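Local coordinates for MxaA (Stigmatella aurantiaca, PDB 4W4T), which carries a terminal NADPH-binding reductase domain, the part crystallised here, within the myxalamid polyketide–nonribosomal peptide pathway, and probably releases the product by reduction, at residues G68-E73 and Y106-E111; E206-P211 and S221-E226; D259-R264 and G355-F360; A40-G45 and I173-T178. All coordinates share one frame; numbering follows the deposited sequence.

Interaction 1. Residues G68-E73 and Y106-E111; sequences GAFLLE and YSLWNE
Leu108 lays its CD1 methyl over the face of Phe70, 3.6 Å from the ring centroid and only 8° off the ring normal, a CH-pi contact centred on the ring. Leu108 CD1 also lies 3.8 Å from Ala69 CB. Tyr106 adds two more apolar contacts: its CD2 is 3.7 Å from Ala69 CB, and its CB is 3.8 Å from Phe70 CZ. The two rings meet obliquely, with planes at 37°. No direct hydrogen bond joins the segments. Glu73, its CG anti to the backbone N (chi1 -168°), lays that methylene 3.6 Å from Leu108 O, and its carboxylate OE2 receives a hydrogen bond from a water (2.7 Å) that in turn accepts from Asn110 ND2 (3.1 Å). Glu73 OE2 also forms a salt bridge with Arg77. Ser107, with positive phi, is the C-prime residue of a Schellman motif ending helix 92-105, and Leu108 follows directly after it. Helix 66-78 starts within the TGxxGxxG nucleotide-binding motif of the Rossmann fold. The NADPH-binding Phe66 meets Tyr106 edge-to-face and also touches Phe70, whose ring reaches helix 287-298 as well, while Leu72 packs on strand 82-87.

Interaction 2. Residues E206-P211 and S221-E226; sequences EPLEGP and SKWVAE
The irregular loop 206-211 passes alongside helix 217-234, the backbones coming closest at Pro211 and Trp223, whose CA atoms are 7.4 Å apart. Trp223 carries most of the contact: with CG anti to the backbone N (chi1 180°), the indole projects from the helix to the loop. Its NE1 donates to Glu209 O at 3.1 Å with an N-H...O angle of 147°; the oxygen lies close to the ring plane, whereas the donor is tilted 23° from the carbonyl plane. Pro211 covers one face of the six-membered ring, its CB 4.0 Å from the centroid in a CH-pi contact and its CD 3.8 Å from Trp223 CZ2. Leu208 approaches the indole nitrogen through CB, 4.1 Å from Trp223 NE1, and sets CD1 3.5 Å from Glu226 OE2. That carboxylate is engaged by others: Arg243 and Arg230 form salt bridges with OE2, and Ser189 OG hydrogen-bonds with Glu226 OE1. Met32 of helix 28-35 touches both Trp223 and Pro211. Helix 217-234 also bears the NADPH-binding Tyr218 and Lys222, spaced as in the YxxxK motif of short-chain dehydrogenases. One indole N-H thus ties the loop backbone to the helix, and two arginines probably keep the buried Glu226 ionised beside an apolar leucine.

Interaction 3. Residues D259-R264 and G355-F360; sequences DDLVCR and GDLLMF
Asp260 OD1 accepts from Val262 N at 2.7 Å and 152°, nearly along the carboxylate C-O bond, and so N-caps helix 261-272, whose first turn presents Leu261 and Arg264 to helix 352-362. A second carboxylate steadies the arginine: Arg264 NH2 forms a salt bridge with Asp259 OD1, 3.0 Å long and nearly straight at 165°, the oxygen lying in the guanidinium plane. Across the contact Arg264 NH1 comes 3.9 Å from Asp356 CB, but remains 4.3 Å from Asp356 OD2, beyond salt-bridge range. The apolar part centres on Leu261, whose CG stands anti to the backbone N and sends CD1 toward Phe360. This methyl lies over one face of the ring, 4.1 Å from the centroid and 22° off the normal, displaced toward the rim, with Phe360 CG 3.8 Å from Leu261 CD1. Leu261 CD1 also meets Leu357 CD1 at 4.1 Å, while Leu357 CD2 rests 3.8 Å from Arg264 O. Phe155 and Leu156, from a loop, touch Leu261 and Phe360 respectively, and Leu358 and selenomethionine Met359 pack on Pro158 and Tyr157 of the second subunit. Dispersion and CH-pi packing therefore join the two helices, with Asp356 offering at most weak long-range attraction to an arginine already paired within its own segment.

Interaction 4. Residues A40-G45 and I173-T178; sequences AEIALG and ILRLAT
Glu41 places CG between its backbone N and carbonyl carbon (chi1 71°) and bends at chi2, while Arg175 sends CG anti to its N (chi1 -162°) and folds at chi3 (-56°), bringing carboxylate and guanidinium together. The resulting salt bridge is weak, Arg175 NH1 to Glu41 OE2 at 3.3 Å, with OE2 at the guanidinium edge; Glu172 is the stronger partner of the arginine. Ile42 CD1 lies over one guanidinium face, offset from its centre, and Ile42 CG2 packs 3.8 Å from Leu174 CB and 3.7 Å from Thr178 OG1. Ile42 is the centre of an inverse gamma turn, closed by a weak bond from Ala43 N to Glu41 O (2.8 Å), and the Ile42 side chain points to the helix. Helix 159-177 flanks the parallel sheet of the Rossmann fold, with Ile173 and Leu176 packed on strand 57-61; loop 40-45 belongs to the stretch leading into that strand and packs on the helix. Thr178 CB comes 3.4 Å from Ala43 O. One water lies 2.8 Å from Ala43 O and 2.7 Å from Thr178 O, within bonding range of both carbonyls. Arg235 donates to Ile42 O.

In the fold
Three of the contacts flank the Rossmann core, and interaction 3 joins helices 261-272 and 352-362. No NADPH is bound here, but its known site lies among them: Phe70 of interaction 1 is about 3 Å, side chain to side chain, from the cofactor-binding Phe66, one turn earlier in the same helix, and interaction 2 contains Lys222. Leu261 of interaction 3 is about 10 Å from Tyr218, and Leu174 of interaction 4 about 10 Å from Ile124, again between side chains. Interactions 2 and 4 are closest, about 6 Å between nearest atoms, whereas interactions 3 and 4 have centres 38 Å apart on opposite sides of the chain's centre. In sequence, interaction 1 is nested within the loop closed by interaction 4.

Interaction 1. Residues G68-E73 and Y106-E111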
loop_
_atom_site.group_PDB
_atom_site.type_symbol
_atom_site.label_atom_id
_atom_site.label_comp_id
_atom_site.label_asym_id
_atom_site.label_seq_id
_atom_site.Cartn_x
_atom_site.Cartn_y
_atom_site.Cartn_z
ATOM N N GLY A 68 -19.815 10.293 11.271
ATOM C CA GLY A 68 -20.873 11.093 10.669
ATOM C C GLY A 68 -22.266 10.493 10.777
ATOM O O GLY A 68 -23.236 11.218 10.972
ATOM N N ALA A 69 -22.366 9.174 10.640
ATOM C CA ALA A 69 -23.648 8.486 10.777
ATOM C C ALA A 69 -24.256 8.713 12.162
ATOM O O ALA A 69 -25.434 9.024 12.295
ATOM C CB ALA A 69 -23.481 6.997 10.509
ATOM N N PHE A 70 -23.435 8.561 13.198
ATOM C CA PHE A 70 -23.908 8.706 14.567
ATOM C C PHE A 70 -24.202 10.159 14.886
ATOM O O PHE A 70 -25.192 10.471 15.541
ATOM C CB PHE A 70 -22.881 8.109 15.544
ATOM C CG PHE A 70 -22.742 6.626 15.413
ATOM C CD1 PHE A 70 -21.928 6.074 14.435
ATOM C CD2 PHE A 70 -23.459 5.779 16.242
ATOM C CE1 PHE A 70 -21.815 4.705 14.293
ATOM C CE2 PHE A 70 -23.355 4.408 16.115
ATOM C CZ PHE A 70 -22.532 3.862 15.146
ATOM N N LEU A 71 -23.353 11.056 14.390
ATOM C CA LEU A 71 -23.591 12.484 14.531
ATOM C C LEU A 71 -24.917 12.871 13.873
ATOM O O LEU A 71 -25.694 13.641 14.428
ATOM C CB LEU A 71 -22.427 13.268 13.915
ATOM C CG LEU A 71 -22.141 14.709 14.328
ATOM C CD1 LEU A 71 -22.217 14.880 15.842
ATOM C CD2 LEU A 71 -20.741 15.102 13.817
ATOM N N LEU A 72 -25.191 12.324 12.699
ATOM C CA LEU A 72 -26.452 12.664 12.038
ATOM C C LEU A 72 -27.641 12.186 12.869
ATOM O O LEU A 72 -28.577 12.949 13.139
ATOM C CB LEU A 72 -26.514 12.068 10.643
ATOM C CG LEU A 72 -27.851 12.288 9.932
ATOM C CD1 LEU A 72 -28.254 13.761 9.960
ATOM C CD2 LEU A 72 -27.786 11.754 8.515
ATOM N N GLU A 73 -27.587 10.932 13.300
ATOM C CA GLU A 73 -28.701 10.355 14.033
ATOM C C GLU A 73 -28.878 11.099 15.362
ATOM O O GLU A 73 -30.007 11.405 15.780
ATOM C CB GLU A 73 -28.475 8.850 14.211
ATOM C CG GLU A 73 -29.687 8.067 14.708
ATOM C CD GLU A 73 -29.825 8.124 16.211
ATOM O OE1 GLU A 73 -28.822 8.477 16.871
ATOM O OE2 GLU A 73 -30.923 7.815 16.732
ATOM N N TYR A 106 -25.192 0.783 10.359
ATOM C CA TYR A 106 -24.864 0.869 11.783
ATOM C C TYR A 106 -26.106 0.765 12.651
ATOM O O TYR A 106 -26.086 1.135 13.822
ATOM C CB TYR A 106 -24.112 2.170 12.083
ATOM C CG TYR A 106 -22.866 2.301 11.248
ATOM C CD1 TYR A 106 -21.848 1.354 11.338
ATOM C CD2 TYR A 106 -22.710 3.348 10.353
ATOM C CE1 TYR A 106 -20.708 1.452 10.562
ATOM C CE2 TYR A 106 -21.573 3.459 9.579
ATOM C CZ TYR A 106 -20.574 2.510 9.683
ATOM O OH TYR A 106 -19.440 2.618 8.908
ATOM N N SER A 107 -27.187 0.262 12.059
ATOM C CA SER A 107 -28.467 0.113 12.747
ATOM C C SER A 107 -28.971 1.413 13.350
ATOM O O SER A 107 -29.567 1.409 14.425
ATOM C CB SER A 107 -28.359 -0.959 13.837
ATOM O OG SER A 107 -27.991 -2.192 13.260
ATOM N N LEU A 108 -28.745 2.522 12.644
ATOM C CA LEU A 108 -29.186 3.829 13.104
ATOM C C LEU A 108 -30.413 4.341 12.359
ATOM O O LEU A 108 -31.010 5.336 12.769
ATOM C CB LEU A 108 -28.066 4.855 12.957
ATOM C CG LEU A 108 -26.829 4.664 13.834
ATOM C CD1 LEU A 108 -25.688 5.512 13.291
ATOM C CD2 LEU A 108 -27.146 5.042 15.275
ATOM N N TRP A 109 -30.786 3.674 11.273
ATOM C CA TRP A 109 -31.883 4.179 10.458
ATOM C C TRP A 109 -33.270 3.875 11.013
ATOM O O TRP A 109 -33.559 2.757 11.446
ATOM C CB TRP A 109 -31.806 3.642 9.034
ATOM C CG TRP A 109 -32.889 4.234 8.197
ATOM C CD1 TRP A 109 -34.029 3.619 7.769
ATOM C CD2 TRP A 109 -32.964 5.587 7.735
ATOM N NE1 TRP A 109 -34.801 4.502 7.050
ATOM C CE2 TRP A 109 -34.167 5.717 7.014
ATOM C CE3 TRP A 109 -32.122 6.698 7.850
ATOM C CZ2 TRP A 109 -34.547 6.911 6.411
ATOM C CZ3 TRP A 109 -32.503 7.883 7.256
ATOM C CH2 TRP A 109 -33.703 7.981 6.543
ATOM N N ASN A 110 -34.112 4.909 11.009
ATOM C CA ASN A 110 -35.564 4.762 11.130
ATOM C C ASN A 110 -36.228 5.790 10.220
ATOM O O ASN A 110 -35.753 6.914 10.098
ATOM C CB ASN A 110 -36.039 4.926 12.568
ATOM C CG ASN A 110 -35.757 6.302 13.123
ATOM O OD1 ASN A 110 -36.542 7.228 12.915
ATOM N ND2 ASN A 110 -34.637 6.451 13.832
ATOM N N GLU A 111 -37.350 5.425 9.612
ATOM C CA GLU A 111 -37.904 6.251 8.537
ATOM C C GLU A 111 -38.399 7.620 9.004
ATOM O O GLU A 111 -38.598 8.517 8.184
ATOM C CB GLU A 111 -39.018 5.496 7.813
ATOM C CG GLU A 111 -38.508 4.710 6.616
ATOM C CD GLU A 111 -38.039 5.610 5.476
ATOM O OE1 GLU A 111 -38.568 6.735 5.341
ATOM O OE2 GLU A 111 -37.124 5.200 4.721
HETATM O O HOH W 1 -33.433 8.332 16.045
#

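Interaction 2. Residues E206-P211 and S221-E226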
loop_
_atom_site.group_PDB
_atom_site.type_symbol
_atom_site.label_atom_id
_atom_site.label_comp_id
_atom_site.label_asym_id
_atom_site.label_seq_id
_atom_site.Cartn_x
_atom_site.Cartn_y
_atom_site.Cartn_z
ATOM N N GLU A 206 -3.723 23.826 25.582
ATOM C CA GLU A 206 -2.349 24.033 25.158
ATOM C C GLU A 206 -2.311 24.434 23.692
ATOM O O GLU A 206 -2.904 23.753 22.849
ATOM C CB GLU A 206 -1.515 22.777 25.387
ATOM C CG GLU A 206 -0.033 22.980 25.133
ATOM C CD GLU A 206 0.596 23.958 26.113
ATOM O OE1 GLU A 206 0.094 24.066 27.259
ATOM O OE2 GLU A 206 1.590 24.616 25.740
ATOM N N PRO A 207 -1.617 25.543 23.383
ATOM C CA PRO A 207 -1.448 26.010 22.004
ATOM C C PRO A 207 -0.808 24.945 21.119
ATOM O O PRO A 207 -0.029 24.115 21.613
ATOM C CB PRO A 207 -0.518 27.219 22.153
ATOM C CG PRO A 207 -0.735 27.690 23.541
ATOM C CD PRO A 207 -0.987 26.457 24.352
ATOM N N LEU A 208 -1.143 24.955 19.832
ATOM C CA LEU A 208 -0.518 24.048 18.885
ATOM C C LEU A 208 0.945 24.395 18.716
ATOM O O LEU A 208 1.303 25.573 18.634
ATOM C CB LEU A 208 -1.205 24.103 17.518
ATOM C CG LEU A 208 -2.583 23.468 17.368
ATOM C CD1 LEU A 208 -3.129 23.811 15.989
ATOM C CD2 LEU A 208 -2.497 21.968 17.560
ATOM N N GLU A 209 1.777 23.363 18.655
ATOM C CA GLU A 209 3.181 23.521 18.304
ATOM C C GLU A 209 3.350 23.708 16.812
ATOM O O GLU A 209 2.379 23.687 16.051
ATOM C CB GLU A 209 3.996 22.307 18.753
ATOM C CG GLU A 209 4.138 22.167 20.243
ATOM C CD GLU A 209 4.916 20.921 20.622
ATOM O OE1 GLU A 209 5.645 20.384 19.761
ATOM O OE2 GLU A 209 4.771 20.465 21.771
ATOM N N GLY A 210 4.598 23.868 16.391
ATOM C CA GLY A 210 4.906 24.028 14.984
ATOM C C GLY A 210 4.688 22.751 14.191
ATOM O O GLY A 210 4.554 21.664 14.766
ATOM N N PRO A 211 4.672 22.872 12.858
ATOM C CA PRO A 211 4.294 21.777 11.965
ATOM C C PRO A 211 5.310 20.637 11.916
ATOM O O PRO A 211 4.929 19.521 11.563
ATOM C CB PRO A 211 4.180 22.466 10.602
ATOM C CG PRO A 211 5.071 23.638 10.696
ATOM C CD PRO A 211 4.953 24.112 12.116
ATOM N N SER A 221 -2.284 17.424 7.437
ATOM C CA SER A 221 -3.406 18.146 6.818
ATOM C C SER A 221 -4.417 18.627 7.870
ATOM O O SER A 221 -5.014 19.696 7.732
ATOM C CB SER A 221 -4.105 17.272 5.771
ATOM O OG SER A 221 -4.801 16.182 6.351
ATOM N N LYS A 222 -4.583 17.857 8.939
ATOM C CA LYS A 222 -5.536 18.232 9.983
ATOM C C LYS A 222 -4.956 19.358 10.850
ATOM O O LYS A 222 -5.687 20.205 11.348
ATOM C CB LYS A 222 -5.914 17.015 10.838
ATOM C CG LYS A 222 -6.731 15.953 10.086
ATOM C CD LYS A 222 -8.114 16.455 9.629
ATOM C CE LYS A 222 -9.106 16.550 10.804
ATOM N NZ LYS A 222 -10.518 16.775 10.338
ATOM N N TRP A 223 -3.638 19.371 11.013
ATOM C CA TRP A 223 -2.987 20.475 11.709
ATOM C C TRP A 223 -3.267 21.790 10.963
ATOM O O TRP A 223 -3.672 22.792 11.553
ATOM C CB TRP A 223 -1.486 20.222 11.806
ATOM C CG TRP A 223 -0.698 21.286 12.494
ATOM C CD1 TRP A 223 -0.346 21.329 13.814
ATOM C CD2 TRP A 223 -0.124 22.454 11.888
ATOM N NE1 TRP A 223 0.403 22.461 14.070
ATOM C CE2 TRP A 223 0.555 23.163 12.903
ATOM C CE3 TRP A 223 -0.121 22.968 10.585
ATOM C CZ2 TRP A 223 1.226 24.363 12.656
ATOM C CZ3 TRP A 223 0.554 24.156 10.337
ATOM C CH2 TRP A 223 1.213 24.843 11.372
ATOM N N VAL A 224 -3.039 21.781 9.659
ATOM C CA VAL A 224 -3.293 22.969 8.858
ATOM C C VAL A 224 -4.772 23.390 8.947
ATOM O O VAL A 224 -5.088 24.577 9.135
ATOM C CB VAL A 224 -2.884 22.726 7.389
ATOM C CG1 VAL A 224 -3.233 23.916 6.524
ATOM C CG2 VAL A 224 -1.392 22.442 7.314
ATOM N N ALA A 225 -5.680 22.426 8.797
ATOM C CA ALA A 225 -7.110 22.725 8.893
ATOM C C ALA A 225 -7.453 23.395 10.227
ATOM O O ALA A 225 -8.178 24.400 10.260
ATOM C CB ALA A 225 -7.937 21.457 8.709
ATOM N N GLU A 226 -6.918 22.864 11.323
ATOM C CA GLU A 226 -7.260 23.442 12.621
ATOM C C GLU A 226 -6.675 24.843 12.765
ATOM O O GLU A 226 -7.301 25.704 13.374
ATOM C CB GLU A 226 -6.791 22.542 13.774
ATOM C CG GLU A 226 -7.681 22.671 15.017
ATOM C CD GLU A 226 -7.063 22.004 16.224
ATOM O OE1 GLU A 226 -7.327 20.808 16.437
ATOM O OE2 GLU A 226 -6.305 22.682 16.942
#

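Interaction 3. Residues D259-R264 and G355-F360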
loop_
_atom_site.group_PDB
_atom_site.type_symbol
_atom_site.label_atom_id
_atom_site.label_comp_id
_atom_site.label_asym_id
_atom_site.label_seq_id
_atom_site.Cartn_x
_atom_site.Cartn_y
_atom_site.Cartn_z
ATOM N N ASP A 259 -13.325 -1.744 7.962
ATOM C CA ASP A 259 -12.145 -1.330 7.207
ATOM C C ASP A 259 -11.256 -0.402 8.065
ATOM O O ASP A 259 -10.161 -0.003 7.666
ATOM C CB ASP A 259 -12.597 -0.663 5.899
ATOM C CG ASP A 259 -11.528 0.208 5.274
ATOM O OD1 ASP A 259 -10.563 -0.356 4.709
ATOM O OD2 ASP A 259 -11.624 1.456 5.392
ATOM N N ASP A 260 -11.741 -0.070 9.257
ATOM C CA ASP A 260 -10.962 0.656 10.256
ATOM C C ASP A 260 -9.643 -0.041 10.583
ATOM O O ASP A 260 -9.600 -1.252 10.746
ATOM C CB ASP A 260 -11.785 0.809 11.534
ATOM C CG ASP A 260 -11.158 1.761 12.536
ATOM O OD1 ASP A 260 -10.004 1.531 12.960
ATOM O OD2 ASP A 260 -11.838 2.740 12.921
ATOM N N LEU A 261 -8.578 0.736 10.716
ATOM C CA LEU A 261 -7.258 0.196 11.018
ATOM C C LEU A 261 -7.196 -0.632 12.314
ATOM O O LEU A 261 -6.485 -1.644 12.381
ATOM C CB LEU A 261 -6.254 1.342 11.099
ATOM C CG LEU A 261 -4.807 0.971 11.398
ATOM C CD1 LEU A 261 -4.338 -0.072 10.408
ATOM C CD2 LEU A 261 -3.924 2.212 11.337
ATOM N N VAL A 262 -7.919 -0.194 13.339
ATOM C CA VAL A 262 -7.950 -0.918 14.608
ATOM C C VAL A 262 -8.594 -2.288 14.439
ATOM O O VAL A 262 -8.113 -3.280 15.000
ATOM C CB VAL A 262 -8.703 -0.137 15.693
ATOM C CG1 VAL A 262 -8.796 -0.958 16.979
ATOM C CG2 VAL A 262 -8.018 1.188 15.939
ATOM N N CYS A 263 -9.671 -2.355 13.659
ATOM C CA CYS A 263 -10.275 -3.651 13.365
ATOM C C CYS A 263 -9.320 -4.540 12.587
ATOM O O CYS A 263 -9.216 -5.735 12.856
ATOM C CB CYS A 263 -11.575 -3.484 12.587
ATOM S SG CYS A 263 -12.842 -2.617 13.529
ATOM N N ARG A 264 -8.642 -3.956 11.603
ATOM C CA ARG A 264 -7.646 -4.690 10.822
ATOM C C ARG A 264 -6.546 -5.283 11.684
ATOM O O ARG A 264 -6.120 -6.433 11.510
ATOM C CB ARG A 264 -7.008 -3.768 9.785
ATOM C CG ARG A 264 -7.809 -3.540 8.537
ATOM C CD ARG A 264 -6.984 -2.692 7.564
ATOM N NE ARG A 264 -7.770 -2.274 6.415
ATOM C CZ ARG A 264 -7.794 -2.926 5.261
ATOM N NH1 ARG A 264 -7.060 -4.019 5.102
ATOM N NH2 ARG A 264 -8.548 -2.476 4.265
ATOM N N GLY A 355 -0.499 -8.391 4.605
ATOM C CA GLY A 355 0.353 -7.465 3.878
ATOM C C GLY A 355 -0.217 -6.057 3.891
ATOM O O GLY A 355 0.509 -5.092 4.130
ATOM N N ASP A 356 -1.519 -5.940 3.650
ATOM C CA ASP A 356 -2.185 -4.638 3.675
ATOM C C ASP A 356 -2.004 -3.948 5.029
ATOM O O ASP A 356 -1.769 -2.739 5.092
ATOM C CB ASP A 356 -3.680 -4.787 3.363
ATOM C CG ASP A 356 -3.944 -5.199 1.921
ATOM O OD1 ASP A 356 -3.006 -5.148 1.090
ATOM O OD2 ASP A 356 -5.099 -5.576 1.621
ATOM N N LEU A 357 -2.105 -4.727 6.106
ATOM C CA LEU A 357 -1.922 -4.215 7.461
ATOM C C LEU A 357 -0.477 -3.774 7.691
ATOM O O LEU A 357 -0.212 -2.746 8.306
ATOM C CB LEU A 357 -2.330 -5.286 8.489
ATOM C CG LEU A 357 -1.954 -5.044 9.953
ATOM C CD1 LEU A 357 -2.542 -3.743 10.470
ATOM C CD2 LEU A 357 -2.399 -6.216 10.821
ATOM N N LEU A 358 0.455 -4.557 7.172
ATOM C CA LEU A 358 1.869 -4.274 7.338
ATOM C C LEU A 358 2.273 -2.913 6.757
ATOM O O LEU A 358 3.138 -2.236 7.308
ATOM C CB LEU A 358 2.681 -5.387 6.682
ATOM C CG LEU A 358 4.201 -5.321 6.734
ATOM C CD1 LEU A 358 4.693 -5.530 8.150
ATOM C CD2 LEU A 358 4.776 -6.380 5.808
HETATM N N MSE A 359 1.651 -2.525 5.645
HETATM C CA MSE A 359 1.945 -1.237 5.012
HETATM C C MSE A 359 1.816 -0.091 6.006
HETATM O O MSE A 359 2.684 0.774 6.097
HETATM C CB MSE A 359 1.015 -0.977 3.824
HETATM C CG MSE A 359 1.194 -1.927 2.647
HETATM SE SE MSE A 359 3.094 -2.214 2.236
HETATM C CE MSE A 359 3.363 -3.852 3.244
ATOM N N PHE A 360 0.711 -0.100 6.743
ATOM C CA PHE A 360 0.445 0.916 7.754
ATOM C C PHE A 360 1.548 1.021 8.823
ATOM O O PHE A 360 1.933 2.120 9.211
ATOM C CB PHE A 360 -0.910 0.640 8.420
ATOM C CG PHE A 360 -2.091 0.776 7.485
ATOM C CD1 PHE A 360 -2.716 2.006 7.301
ATOM C CD2 PHE A 360 -2.575 -0.319 6.785
ATOM C CE1 PHE A 360 -3.795 2.138 6.441
ATOM C CE2 PHE A 360 -3.655 -0.194 5.921
ATOM C CZ PHE A 360 -4.267 1.039 5.752
#

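Interaction 4. Residues A40-G45 and I173-T178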
loop_
_atom_site.group_PDB
_atom_site.type_symbol
_atom_site.label_atom_id
_atom_site.label_comp_id
_atom_site.label_asym_id
_atom_site.label_seq_id
_atom_site.Cartn_x
_atom_site.Cartn_y
_atom_site.Cartn_z
ATOM N N ALA A 40 -7.825 36.645 3.403
ATOM C CA ALA A 40 -8.244 37.857 4.105
ATOM C C ALA A 40 -9.747 38.087 4.068
ATOM O O ALA A 40 -10.314 38.638 5.016
ATOM C CB ALA A 40 -7.519 39.070 3.523
ATOM N N GLU A 41 -10.396 37.664 2.990
ATOM C CA GLU A 41 -11.818 37.947 2.829
ATOM C C GLU A 41 -12.684 37.022 3.677
ATOM O O GLU A 41 -13.858 37.310 3.904
ATOM C CB GLU A 41 -12.241 37.849 1.362
ATOM C CG GLU A 41 -12.262 36.446 0.777
ATOM C CD GLU A 41 -10.946 36.044 0.132
ATOM O OE1 GLU A 41 -9.911 36.678 0.438
ATOM O OE2 GLU A 41 -10.947 35.087 -0.680
ATOM N N ILE A 42 -12.114 35.919 4.156
ATOM C CA ILE A 42 -12.865 35.050 5.051
ATOM C C ILE A 42 -12.831 35.675 6.439
ATOM O O ILE A 42 -11.965 35.375 7.270
ATOM C CB ILE A 42 -12.314 33.619 5.054
ATOM C CG1 ILE A 42 -12.362 33.058 3.628
ATOM C CG2 ILE A 42 -13.100 32.738 6.037
ATOM C CD1 ILE A 42 -11.731 31.697 3.471
ATOM N N ALA A 43 -13.781 36.581 6.658
ATOM C CA ALA A 43 -13.866 37.369 7.879
ATOM C C ALA A 43 -15.315 37.803 8.069
ATOM O O ALA A 43 -16.138 37.586 7.194
ATOM C CB ALA A 43 -12.939 38.568 7.806
ATOM N N LEU A 44 -15.632 38.399 9.211
ATOM C CA LEU A 44 -17.017 38.740 9.498
ATOM C C LEU A 44 -17.518 39.770 8.479
ATOM O O LEU A 44 -18.636 39.660 7.979
ATOM C CB LEU A 44 -17.171 39.267 10.933
ATOM C CG LEU A 44 -16.804 38.308 12.077
ATOM C CD1 LEU A 44 -17.277 38.821 13.427
ATOM C CD2 LEU A 44 -17.358 36.918 11.821
ATOM N N GLY A 45 -16.669 40.741 8.157
ATOM C CA GLY A 45 -17.029 41.788 7.215
ATOM C C GLY A 45 -18.374 42.400 7.560
ATOM O O GLY A 45 -18.590 42.818 8.696
ATOM N N ILE A 173 -15.565 25.725 3.944
ATOM C CA ILE A 173 -16.545 25.711 5.032
ATOM C C ILE A 173 -16.481 27.025 5.782
ATOM O O ILE A 173 -17.514 27.608 6.134
ATOM C CB ILE A 173 -16.288 24.515 6.006
ATOM C CG1 ILE A 173 -16.781 23.207 5.377
ATOM C CG2 ILE A 173 -16.923 24.758 7.399
ATOM C CD1 ILE A 173 -18.310 23.150 5.172
ATOM N N LEU A 174 -15.266 27.512 6.027
ATOM C CA LEU A 174 -15.114 28.807 6.693
ATOM C C LEU A 174 -15.667 29.930 5.822
ATOM O O LEU A 174 -16.242 30.886 6.324
ATOM C CB LEU A 174 -13.654 29.089 7.036
ATOM C CG LEU A 174 -13.086 28.143 8.101
ATOM C CD1 LEU A 174 -11.570 28.334 8.257
ATOM C CD2 LEU A 174 -13.803 28.361 9.443
ATOM N N ARG A 175 -15.485 29.797 4.518
ATOM C CA ARG A 175 -16.064 30.743 3.565
ATOM C C ARG A 175 -17.591 30.800 3.686
ATOM O O ARG A 175 -18.187 31.871 3.725
ATOM C CB ARG A 175 -15.661 30.347 2.145
ATOM C CG ARG A 175 -15.823 31.444 1.140
ATOM C CD ARG A 175 -15.424 30.990 -0.272
ATOM N NE ARG A 175 -14.051 30.469 -0.360
ATOM C CZ ARG A 175 -12.955 31.226 -0.321
ATOM N NH1 ARG A 175 -13.044 32.543 -0.157
ATOM N NH2 ARG A 175 -11.764 30.665 -0.428
ATOM N N LEU A 176 -18.217 29.637 3.724
ATOM C CA LEU A 176 -19.668 29.552 3.861
ATOM C C LEU A 176 -20.122 30.126 5.203
ATOM O O LEU A 176 -21.142 30.820 5.295
ATOM C CB LEU A 176 -20.123 28.099 3.708
ATOM C CG LEU A 176 -21.617 27.824 3.879
ATOM C CD1 LEU A 176 -22.411 28.424 2.720
ATOM C CD2 LEU A 176 -21.892 26.337 4.016
ATOM N N ALA A 177 -19.351 29.848 6.249
ATOM C CA ALA A 177 -19.688 30.297 7.596
ATOM C C ALA A 177 -19.605 31.818 7.728
ATOM O O ALA A 177 -20.150 32.394 8.665
ATOM C CB ALA A 177 -18.771 29.630 8.619
ATOM N N THR A 178 -18.925 32.474 6.785
ATOM C CA THR A 178 -18.802 33.922 6.831
ATOM C C THR A 178 -19.488 34.606 5.647
ATOM O O THR A 178 -19.357 35.812 5.479
ATOM C CB THR A 178 -17.323 34.372 6.864
ATOM O OG1 THR A 178 -16.622 33.801 5.748
ATOM C CG2 THR A 178 -16.655 33.947 8.170
HETATM O O HOH W 2 -16.626 36.670 3.742
HETATM O O HOH W 3 -18.116 38.240 5.288
#